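Local coordinates for gingipain R2 Pro-Domain (Porphyromonas gingivalis, PDB 4IEF), which is the pro-domain of an arginine-specific cysteine protease, and probably holds the enzyme latent by covering its active site until it is removed, at residues A[125-136]-A[148-159]; A[48-56]-A[64-72]. All coordinates share one frame; numbering follows the deposited sequence.

Contact 1. Residues A[125-136]-A[148-159]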
loop_
_atom_site.group_PDB
_atom_site.type_symbol
_atom_site.label_atom_id
_atom_site.label_comp_id
_atom_site.label_asym_id
_atom_site.label_seq_id
_atom_site.Cartn_x
_atom_site.Cartn_y
_atom_site.Cartn_z
ATOM N N ASP A 125 33.880 14.099 -20.391
ATOM C CA ASP A 125 33.456 14.110 -21.790
ATOM C C ASP A 125 32.958 12.715 -22.220
ATOM O O ASP A 125 33.677 11.953 -22.874
ATOM C CB ASP A 125 34.596 14.612 -22.699
ATOM C CG ASP A 125 34.230 14.871 -24.157
ATOM O OD1 ASP A 125 33.014 14.905 -24.477
ATOM O OD2 ASP A 125 35.155 15.079 -24.969
ATOM N N LYS A 126 31.710 12.395 -21.813
ATOM C CA LYS A 126 30.998 11.147 -22.111
ATOM C C LYS A 126 29.490 11.337 -21.879
ATOM O O LYS A 126 29.092 12.289 -21.197
ATOM C CB LYS A 126 31.539 9.961 -21.278
ATOM C CG LYS A 126 31.225 10.008 -19.785
ATOM C CD LYS A 126 31.411 8.640 -19.149
ATOM C CE LYS A 126 30.572 8.470 -17.911
ATOM N NZ LYS A 126 30.709 7.106 -17.339
ATOM N N PHE A 127 28.659 10.418 -22.420
ATOM C CA PHE A 127 27.210 10.480 -22.246
ATOM C C PHE A 127 26.784 9.744 -20.992
ATOM O O PHE A 127 27.154 8.585 -20.787
ATOM C CB PHE A 127 26.467 9.945 -23.476
ATOM C CG PHE A 127 26.369 10.975 -24.574
ATOM C CD1 PHE A 127 27.358 11.073 -25.548
ATOM C CD2 PHE A 127 25.303 11.865 -24.622
ATOM C CE1 PHE A 127 27.272 12.033 -26.558
ATOM C CE2 PHE A 127 25.221 12.827 -25.627
ATOM C CZ PHE A 127 26.203 12.903 -26.592
ATOM N N PHE A 128 26.028 10.449 -20.140
ATOM C CA PHE A 128 25.476 9.939 -18.889
ATOM C C PHE A 128 23.999 9.562 -19.091
ATOM O O PHE A 128 23.319 10.267 -19.837
ATOM C CB PHE A 128 25.613 10.986 -17.770
ATOM C CG PHE A 128 27.024 11.189 -17.266
ATOM C CD1 PHE A 128 27.469 10.546 -16.117
ATOM C CD2 PHE A 128 27.901 12.043 -17.926
ATOM C CE1 PHE A 128 28.769 10.744 -15.639
ATOM C CE2 PHE A 128 29.204 12.239 -17.449
ATOM C CZ PHE A 128 29.625 11.595 -16.304
ATOM N N PRO A 129 23.467 8.475 -18.471
ATOM C CA PRO A 129 24.131 7.518 -17.561
ATOM C C PRO A 129 25.058 6.529 -18.288
ATOM O O PRO A 129 25.927 5.930 -17.654
ATOM C CB PRO A 129 22.947 6.803 -16.896
ATOM C CG PRO A 129 21.859 6.828 -17.942
ATOM C CD PRO A 129 22.038 8.139 -18.666
ATOM N N GLY A 130 24.878 6.387 -19.601
ATOM C CA GLY A 130 25.673 5.498 -20.445
ATOM C C GLY A 130 24.845 4.460 -21.170
ATOM O O GLY A 130 24.946 4.332 -22.391
ATOM N N GLU A 131 24.025 3.703 -20.418
ATOM C CA GLU A 131 23.132 2.664 -20.945
ATOM C C GLU A 131 21.729 3.235 -21.135
ATOM O O GLU A 131 21.245 3.970 -20.275
ATOM C CB GLU A 131 23.070 1.432 -20.005
ATOM C CG GLU A 131 24.385 0.773 -19.607
ATOM C CD GLU A 131 25.342 0.305 -20.687
ATOM O OE1 GLU A 131 26.562 0.557 -20.544
ATOM O OE2 GLU A 131 24.891 -0.371 -21.639
ATOM N N ILE A 132 21.077 2.889 -22.245
ATOM C CA ILE A 132 19.723 3.375 -22.527
ATOM C C ILE A 132 18.681 2.381 -21.976
ATOM O O ILE A 132 17.498 2.720 -21.919
ATOM C CB ILE A 132 19.488 3.728 -24.031
ATOM C CG1 ILE A 132 19.525 2.496 -24.947
ATOM C CG2 ILE A 132 20.457 4.822 -24.509
ATOM C CD1 ILE A 132 18.751 2.670 -26.235
ATOM N N ALA A 133 19.132 1.179 -21.534
ATOM C CA ALA A 133 18.278 0.145 -20.951
ATOM C C ALA A 133 19.044 -0.720 -19.945
ATOM O O ALA A 133 20.148 -1.191 -20.238
ATOM C CB ALA A 133 17.677 -0.728 -22.037
ATOM N N THR A 134 18.460 -0.906 -18.749
ATOM C CA THR A 134 19.032 -1.724 -17.673
ATOM C C THR A 134 17.957 -2.597 -17.003
ATOM O O THR A 134 16.758 -2.394 -17.220
ATOM C CB THR A 134 19.711 -0.852 -16.591
ATOM O OG1 THR A 134 18.717 -0.077 -15.906
ATOM C CG2 THR A 134 20.867 0.013 -17.128
ATOM N N LEU A 135 18.401 -3.541 -16.165
ATOM C CA LEU A 135 17.538 -4.387 -15.349
ATOM C C LEU A 135 17.839 -4.138 -13.886
ATOM O O LEU A 135 19.011 -4.017 -13.513
ATOM C CB LEU A 135 17.714 -5.887 -15.668
ATOM C CG LEU A 135 17.114 -6.419 -16.973
ATOM C CD1 LEU A 135 17.622 -7.802 -17.255
ATOM C CD2 LEU A 135 15.592 -6.444 -16.932
ATOM N N SER A 136 16.791 -4.059 -13.053
ATOM C CA SER A 136 16.956 -3.931 -11.610
ATOM C C SER A 136 17.109 -5.349 -11.028
ATOM O O SER A 136 16.923 -6.320 -11.761
ATOM C CB SER A 136 15.785 -3.172 -10.992
ATOM O OG SER A 136 15.869 -1.789 -11.302
ATOM N N VAL A 148 12.482 -5.712 -12.945
ATOM C CA VAL A 148 12.121 -4.410 -13.502
ATOM C C VAL A 148 13.103 -4.016 -14.609
ATOM O O VAL A 148 14.319 -4.053 -14.404
ATOM C CB VAL A 148 12.029 -3.322 -12.400
ATOM C CG1 VAL A 148 11.730 -1.943 -12.994
ATOM C CG2 VAL A 148 10.980 -3.692 -11.351
ATOM N N VAL A 149 12.558 -3.642 -15.782
ATOM C CA VAL A 149 13.336 -3.136 -16.911
ATOM C C VAL A 149 13.261 -1.585 -16.867
ATOM O O VAL A 149 12.182 -1.022 -16.677
ATOM C CB VAL A 149 12.937 -3.748 -18.296
ATOM C CG1 VAL A 149 11.495 -3.427 -18.695
ATOM C CG2 VAL A 149 13.917 -3.330 -19.393
ATOM N N ASN A 150 14.416 -0.916 -16.982
ATOM C CA ASN A 150 14.496 0.548 -16.957
ATOM C C ASN A 150 14.946 1.114 -18.299
ATOM O O ASN A 150 15.973 0.700 -18.844
ATOM C CB ASN A 150 15.457 1.026 -15.858
ATOM C CG ASN A 150 15.314 0.252 -14.575
ATOM O OD1 ASN A 150 14.264 0.284 -13.927
ATOM N ND2 ASN A 150 16.328 -0.533 -14.236
ATOM N N PHE A 151 14.178 2.075 -18.812
ATOM C CA PHE A 151 14.514 2.803 -20.032
ATOM C C PHE A 151 15.122 4.127 -19.642
ATOM O O PHE A 151 14.532 4.826 -18.820
ATOM C CB PHE A 151 13.268 3.040 -20.899
ATOM C CG PHE A 151 12.597 1.803 -21.435
ATOM C CD1 PHE A 151 11.510 1.241 -20.773
ATOM C CD2 PHE A 151 13.031 1.214 -22.619
ATOM C CE1 PHE A 151 10.867 0.110 -21.288
ATOM C CE2 PHE A 151 12.391 0.089 -23.132
ATOM C CZ PHE A 151 11.313 -0.456 -22.464
ATOM N N ALA A 152 16.299 4.465 -20.184
ATOM C CA ALA A 152 16.960 5.750 -19.943
ATOM C C ALA A 152 16.995 6.498 -21.295
ATOM O O ALA A 152 17.973 6.393 -22.041
ATOM C CB ALA A 152 18.351 5.544 -19.348
ATOM N N PRO A 153 15.881 7.178 -21.672
ATOM C CA PRO A 153 15.815 7.805 -23.002
ATOM C C PRO A 153 16.465 9.186 -23.100
ATOM O O PRO A 153 16.393 9.818 -24.160
ATOM C CB PRO A 153 14.313 7.905 -23.251
ATOM C CG PRO A 153 13.735 8.110 -21.897
ATOM C CD PRO A 153 14.611 7.370 -20.933
ATOM N N LEU A 154 17.079 9.658 -22.010
ATOM C CA LEU A 154 17.742 10.951 -22.000
ATOM C C LEU A 154 19.218 10.747 -21.642
ATOM O O LEU A 154 19.552 10.382 -20.513
ATOM C CB LEU A 154 17.031 11.938 -21.047
ATOM C CG LEU A 154 15.563 12.271 -21.377
ATOM C CD1 LEU A 154 14.913 13.017 -20.252
ATOM C CD2 LEU A 154 15.439 13.079 -22.673
ATOM N N GLN A 155 20.083 10.907 -22.651
ATOM C CA GLN A 155 21.532 10.742 -22.541
ATOM C C GLN A 155 22.178 12.112 -22.748
ATOM O O GLN A 155 21.892 12.783 -23.737
ATOM C CB GLN A 155 22.050 9.689 -23.535
ATOM C CG GLN A 155 21.384 8.307 -23.407
ATOM C CD GLN A 155 21.796 7.505 -22.192
ATOM O OE1 GLN A 155 22.965 7.477 -21.796
ATOM N NE2 GLN A 155 20.847 6.783 -21.606
ATOM N N TYR A 156 22.980 12.564 -21.778
ATOM C CA TYR A 156 23.550 13.904 -21.814
ATOM C C TYR A 156 25.039 13.914 -21.555
ATOM O O TYR A 156 25.516 13.364 -20.554
ATOM C CB TYR A 156 22.822 14.799 -20.783
ATOM C CG TYR A 156 23.336 16.219 -20.651
ATOM C CD1 TYR A 156 23.127 17.156 -21.659
ATOM C CD2 TYR A 156 23.961 16.649 -19.483
ATOM C CE1 TYR A 156 23.570 18.471 -21.528
ATOM C CE2 TYR A 156 24.404 17.963 -19.337
ATOM C CZ TYR A 156 24.204 18.871 -20.363
ATOM O OH TYR A 156 24.637 20.169 -20.213
ATOM N N ASN A 157 25.765 14.563 -22.475
ATOM C CA ASN A 157 27.197 14.793 -22.386
ATOM C C ASN A 157 27.372 16.197 -21.793
ATOM O O ASN A 157 26.988 17.169 -22.445
ATOM C CB ASN A 157 27.879 14.634 -23.754
ATOM C CG ASN A 157 29.397 14.637 -23.707
ATOM O OD1 ASN A 157 30.040 15.463 -23.042
ATOM N ND2 ASN A 157 30.009 13.720 -24.440
ATOM N N PRO A 158 27.878 16.326 -20.541
ATOM C CA PRO A 158 27.986 17.660 -19.917
ATOM C C PRO A 158 29.047 18.586 -20.521
ATOM O O PRO A 158 28.866 19.805 -20.490
ATOM C CB PRO A 158 28.331 17.346 -18.459
ATOM C CG PRO A 158 28.074 15.891 -18.276
ATOM C CD PRO A 158 28.324 15.273 -19.609
ATOM N N VAL A 159 30.137 18.027 -21.061
ATOM C CA VAL A 159 31.237 18.788 -21.656
ATOM C C VAL A 159 30.811 19.382 -23.021
ATOM O O VAL A 159 31.090 20.556 -23.282
ATOM C CB VAL A 159 32.526 17.917 -21.757
ATOM C CG1 VAL A 159 33.582 18.551 -22.669
ATOM C CG2 VAL A 159 33.109 17.651 -20.372
#
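T134 and N150 form an antiparallel hydrogen-bonded pair between 125-136 and 148-159, N150 N reaching T134 O at 2.8 Å, and S136 N and A152 N extend the ladder to V148 O and I132 O. Beyond a kink, F128 and Y156 exchange N-H and C=O in a single bridge.

Three side-chain amides add the polar detail. N150 lays its amide across the strand pair, ND2 giving one hydrogen to T134 OG1 at 3.0 Å and the other to S136 OG at 3.2 Å. Both acceptors lie close to the amide plane, which fixes its rotation; N150 OD1 is taken by a basic side chain of the chain of another protein and by S70 OG, and S136 OG also meets a basic side chain there. Q155 occupies the kink. Bent at chi2 (-73°), it takes G130 N on a lone pair of Q155 OE1 at 3.1 Å, while Q155 NE2 gives to E131 O from above that carbonyl's plane and to A152 O, 2.9 Å away. At the far end N157 ND2 meets D125 OD1 at 3.2 Å.

The apolar contacts follow the same line. N157 CB sits 3.6 Å from the centroid of the F127 ring, a CH-pi contact almost on the ring normal, and R164 makes a cation-pi contact with the same ring. P158 CD touches F128 CD2, and I132 CG2 lies against the Q155 side chain. P129, behind a cis peptide bond, presses CD on the Q155 amide.

Together these belong to an antiparallel beta hairpin, strands 133-141 and 144-157, whose pairing continues past an irregular loop.

Contact 2. Residues A[48-56]-A[64-72]; sequences QVPTFTEGV and PILPILSRS
E54 and R71 meet through a side-on, two-pronged salt bridge. R71 NH2 reaches E54 OE1 at 2.8 Å and R71 NE reaches E54 OE2 at 2.9 Å, each on the syn lone pair, with carboxylate and guanidinium planes only 19° apart. E54 is extended beyond CG, its backbone in the left-handed region; R71 bends at chi2 (-64°) to bring its NE edge round to the acid.

F52 CG stands between its own N and carbonyl carbon (chi1 62°), which carries the ring over the turn it begins: G55 CA lies over one face, while P67 O and L69 CB come in at the edge. F52 CE2 is 3.7 Å from P67 CB. The ring thus lies between the type II turn F52-G55, closed by G55 N to F52 O, and P67 to L69. L69 CD1 lies against E54 CB at 3.6 Å.

Further back P67 CG abuts P50 O at 3.3 Å, and P50 CD packs on I65 CG2, with V49 CG2 touching I65 CD1. The backbones pair once, at V56 and I68, through V56 N to I68 O and its return bond. One water bridges E54 O and S70 N; another links V56 O and L66 O.

The chemistry runs from prolines and aliphatic groups to an ion pair whose acid is buried and whose arginine is partly exposed. E54 also binds N13 N through OE1 and a basic side chain of the chain of another protein through OE2, so these partners would probably favour its charged form and let one carboxylate serve both the pro-domain's fold and its interface.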
loop_
_atom_site.group_PDB
_atom_site.type_symbol
_atom_site.label_atom_id
_atom_site.label_comp_id
_atom_site.label_asym_id
_atom_site.label_seq_id
_atom_site.Cartn_x
_atom_site.Cartn_y
_atom_site.Cartn_z
ATOM N N GLN A 48 18.046 23.178 -17.295
ATOM C CA GLN A 48 16.757 22.554 -17.587
ATOM C C GLN A 48 16.537 21.261 -16.818
ATOM O O GLN A 48 17.411 20.392 -16.793
ATOM C CB GLN A 48 16.618 22.279 -19.101
ATOM C CG GLN A 48 16.707 23.521 -20.000
ATOM C CD GLN A 48 15.675 24.584 -19.695
ATOM O OE1 GLN A 48 14.495 24.300 -19.472
ATOM N NE2 GLN A 48 16.098 25.841 -19.680
ATOM N N VAL A 49 15.352 21.141 -16.195
ATOM C CA VAL A 49 14.926 19.933 -15.493
ATOM C C VAL A 49 13.995 19.187 -16.470
ATOM O O VAL A 49 12.884 19.656 -16.729
ATOM C CB VAL A 49 14.268 20.180 -14.101
ATOM C CG1 VAL A 49 13.709 18.883 -13.512
ATOM C CG2 VAL A 49 15.242 20.821 -13.130
ATOM N N PRO A 50 14.445 18.064 -17.063
ATOM C CA PRO A 50 13.572 17.341 -18.000
ATOM C C PRO A 50 12.499 16.526 -17.278
ATOM O O PRO A 50 12.753 15.986 -16.205
ATOM C CB PRO A 50 14.541 16.426 -18.765
ATOM C CG PRO A 50 15.922 16.731 -18.232
ATOM C CD PRO A 50 15.742 17.379 -16.906
ATOM N N THR A 51 11.289 16.467 -17.866
ATOM C CA THR A 51 10.149 15.695 -17.364
ATOM C C THR A 51 9.411 15.054 -18.524
ATOM O O THR A 51 9.298 15.664 -19.584
ATOM C CB THR A 51 9.165 16.554 -16.530
ATOM O OG1 THR A 51 8.816 17.737 -17.244
ATOM C CG2 THR A 51 9.691 16.895 -15.144
ATOM N N PHE A 52 8.907 13.823 -18.328
ATOM C CA PHE A 52 8.097 13.113 -19.317
ATOM C C PHE A 52 7.134 12.186 -18.582
ATOM O O PHE A 52 7.381 11.848 -17.421
ATOM C CB PHE A 52 8.950 12.365 -20.373
ATOM C CG PHE A 52 9.867 11.253 -19.903
ATOM C CD1 PHE A 52 9.389 9.954 -19.738
ATOM C CD2 PHE A 52 11.227 11.482 -19.722
ATOM C CE1 PHE A 52 10.244 8.917 -19.343
ATOM C CE2 PHE A 52 12.082 10.443 -19.322
ATOM C CZ PHE A 52 11.581 9.171 -19.123
ATOM N N THR A 53 6.030 11.795 -19.244
ATOM C CA THR A 53 5.007 10.909 -18.671
ATOM C C THR A 53 5.653 9.609 -18.151
ATOM O O THR A 53 6.383 8.934 -18.887
ATOM C CB THR A 53 3.894 10.619 -19.688
ATOM O OG1 THR A 53 3.563 11.824 -20.383
ATOM C CG2 THR A 53 2.648 10.039 -19.037
ATOM N N GLU A 54 5.419 9.319 -16.851
ATOM C CA GLU A 54 5.910 8.160 -16.091
ATOM C C GLU A 54 7.452 8.212 -15.891
ATOM O O GLU A 54 8.057 7.228 -15.449
ATOM C CB GLU A 54 5.468 6.841 -16.759
ATOM C CG GLU A 54 5.165 5.711 -15.797
ATOM C CD GLU A 54 4.864 4.378 -16.455
ATOM O OE1 GLU A 54 4.285 4.371 -17.566
ATOM O OE2 GLU A 54 5.196 3.336 -15.847
ATOM N N GLY A 55 8.052 9.374 -16.169
ATOM C CA GLY A 55 9.476 9.610 -15.978
ATOM C C GLY A 55 9.792 9.857 -14.518
ATOM O O GLY A 55 9.081 10.616 -13.854
ATOM N N VAL A 56 10.844 9.204 -14.004
ATOM C CA VAL A 56 11.255 9.326 -12.596
ATOM C C VAL A 56 12.759 9.647 -12.511
ATOM O O VAL A 56 13.574 8.991 -13.165
ATOM C CB VAL A 56 10.884 8.038 -11.805
ATOM C CG1 VAL A 56 11.697 7.889 -10.517
ATOM C CG2 VAL A 56 9.388 7.988 -11.507
ATOM N N PRO A 64 23.700 14.720 -14.070
ATOM C CA PRO A 64 22.530 15.303 -14.757
ATOM C C PRO A 64 21.195 14.624 -14.439
ATOM O O PRO A 64 21.154 13.404 -14.313
ATOM C CB PRO A 64 22.881 15.156 -16.243
ATOM C CG PRO A 64 24.371 15.071 -16.280
ATOM C CD PRO A 64 24.757 14.342 -15.034
ATOM N N ILE A 65 20.110 15.429 -14.284
ATOM C CA ILE A 65 18.749 14.913 -14.056
ATOM C C ILE A 65 18.308 14.302 -15.373
ATOM O O ILE A 65 18.046 15.017 -16.338
ATOM C CB ILE A 65 17.740 15.974 -13.529
ATOM C CG1 ILE A 65 18.162 16.496 -12.138
ATOM C CG2 ILE A 65 16.285 15.410 -13.505
ATOM C CD1 ILE A 65 17.470 17.764 -11.679
ATOM N N LEU A 66 18.337 12.975 -15.440
ATOM C CA LEU A 66 17.972 12.255 -16.646
ATOM C C LEU A 66 16.940 11.192 -16.271
ATOM O O LEU A 66 17.302 10.045 -15.978
ATOM C CB LEU A 66 19.224 11.679 -17.333
ATOM C CG LEU A 66 20.278 12.737 -17.762
ATOM C CD1 LEU A 66 21.656 12.129 -17.915
ATOM C CD2 LEU A 66 19.829 13.519 -19.002
ATOM N N PRO A 67 15.641 11.604 -16.232
ATOM C CA PRO A 67 14.574 10.680 -15.811
ATOM C C PRO A 67 14.512 9.384 -16.596
ATOM O O PRO A 67 14.845 9.342 -17.777
ATOM C CB PRO A 67 13.292 11.491 -16.019
ATOM C CG PRO A 67 13.722 12.892 -15.918
ATOM C CD PRO A 67 15.091 12.944 -16.519
ATOM N N ILE A 68 14.090 8.319 -15.903
ATOM C CA ILE A 68 13.946 6.978 -16.450
ATOM C C ILE A 68 12.483 6.515 -16.352
ATOM O O ILE A 68 11.696 7.081 -15.591
ATOM C CB ILE A 68 14.904 5.966 -15.739
ATOM C CG1 ILE A 68 14.509 5.710 -14.263
ATOM C CG2 ILE A 68 16.399 6.356 -15.908
ATOM C CD1 ILE A 68 14.902 4.309 -13.742
ATOM N N LEU A 69 12.136 5.488 -17.120
ATOM C CA LEU A 69 10.826 4.859 -17.073
ATOM C C LEU A 69 11.045 3.400 -16.703
ATOM O O LEU A 69 11.843 2.715 -17.344
ATOM C CB LEU A 69 10.056 5.011 -18.395
ATOM C CG LEU A 69 8.582 4.621 -18.337
ATOM C CD1 LEU A 69 7.770 5.526 -19.207
ATOM C CD2 LEU A 69 8.371 3.151 -18.723
ATOM N N SER A 70 10.349 2.937 -15.664
ATOM C CA SER A 70 10.499 1.572 -15.161
ATOM C C SER A 70 9.204 0.780 -15.255
ATOM O O SER A 70 8.121 1.317 -14.997
ATOM C CB SER A 70 10.983 1.593 -13.717
ATOM O OG SER A 70 12.256 2.208 -13.603
ATOM N N ARG A 71 9.331 -0.502 -15.654
ATOM C CA ARG A 71 8.226 -1.443 -15.792
ATOM C C ARG A 71 8.630 -2.817 -15.281
ATOM O O ARG A 71 9.757 -3.268 -15.513
ATOM C CB ARG A 71 7.739 -1.538 -17.255
ATOM C CG ARG A 71 6.892 -0.359 -17.727
ATOM C CD ARG A 71 5.578 -0.222 -16.970
ATOM N NE ARG A 71 4.824 0.948 -17.422
ATOM C CZ ARG A 71 3.902 0.926 -18.379
ATOM N NH1 ARG A 71 3.588 -0.215 -18.983
ATOM N NH2 ARG A 71 3.278 2.042 -18.734
ATOM N N SER A 72 7.697 -3.481 -14.600
ATOM C CA SER A 72 7.911 -4.800 -14.010
ATOM C C SER A 72 7.497 -5.901 -14.962
ATOM O O SER A 72 6.470 -5.792 -15.645
ATOM C CB SER A 72 7.155 -4.927 -12.692
ATOM O OG SER A 72 7.608 -3.962 -11.757
HETATM O O HOH W 1 9.334 5.011 -14.062
HETATM O O HOH W 2 16.787 9.485 -13.283
#

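How the contacts relate
The two contacts lie side by side, their centres about 11 Å apart, and meet where strand 144-157 pairs with strand 69-74 in one antiparallel sheet. F151 N bonds to L69 O at 2.8 Å, joining the two. Contact 2 is buried and joins the sheet to a turn following strand 45-51 of a separate two-stranded sheet; contact 1, a hairpin, is partly buried, with its 125-131 loop largely exposed. Contact 1 relies mostly on backbone bonds and side-chain amides, contact 2 on proline and aromatic packing plus one ion pair. Both also meet the chain of another protein, through N150, S136 and E54 among others.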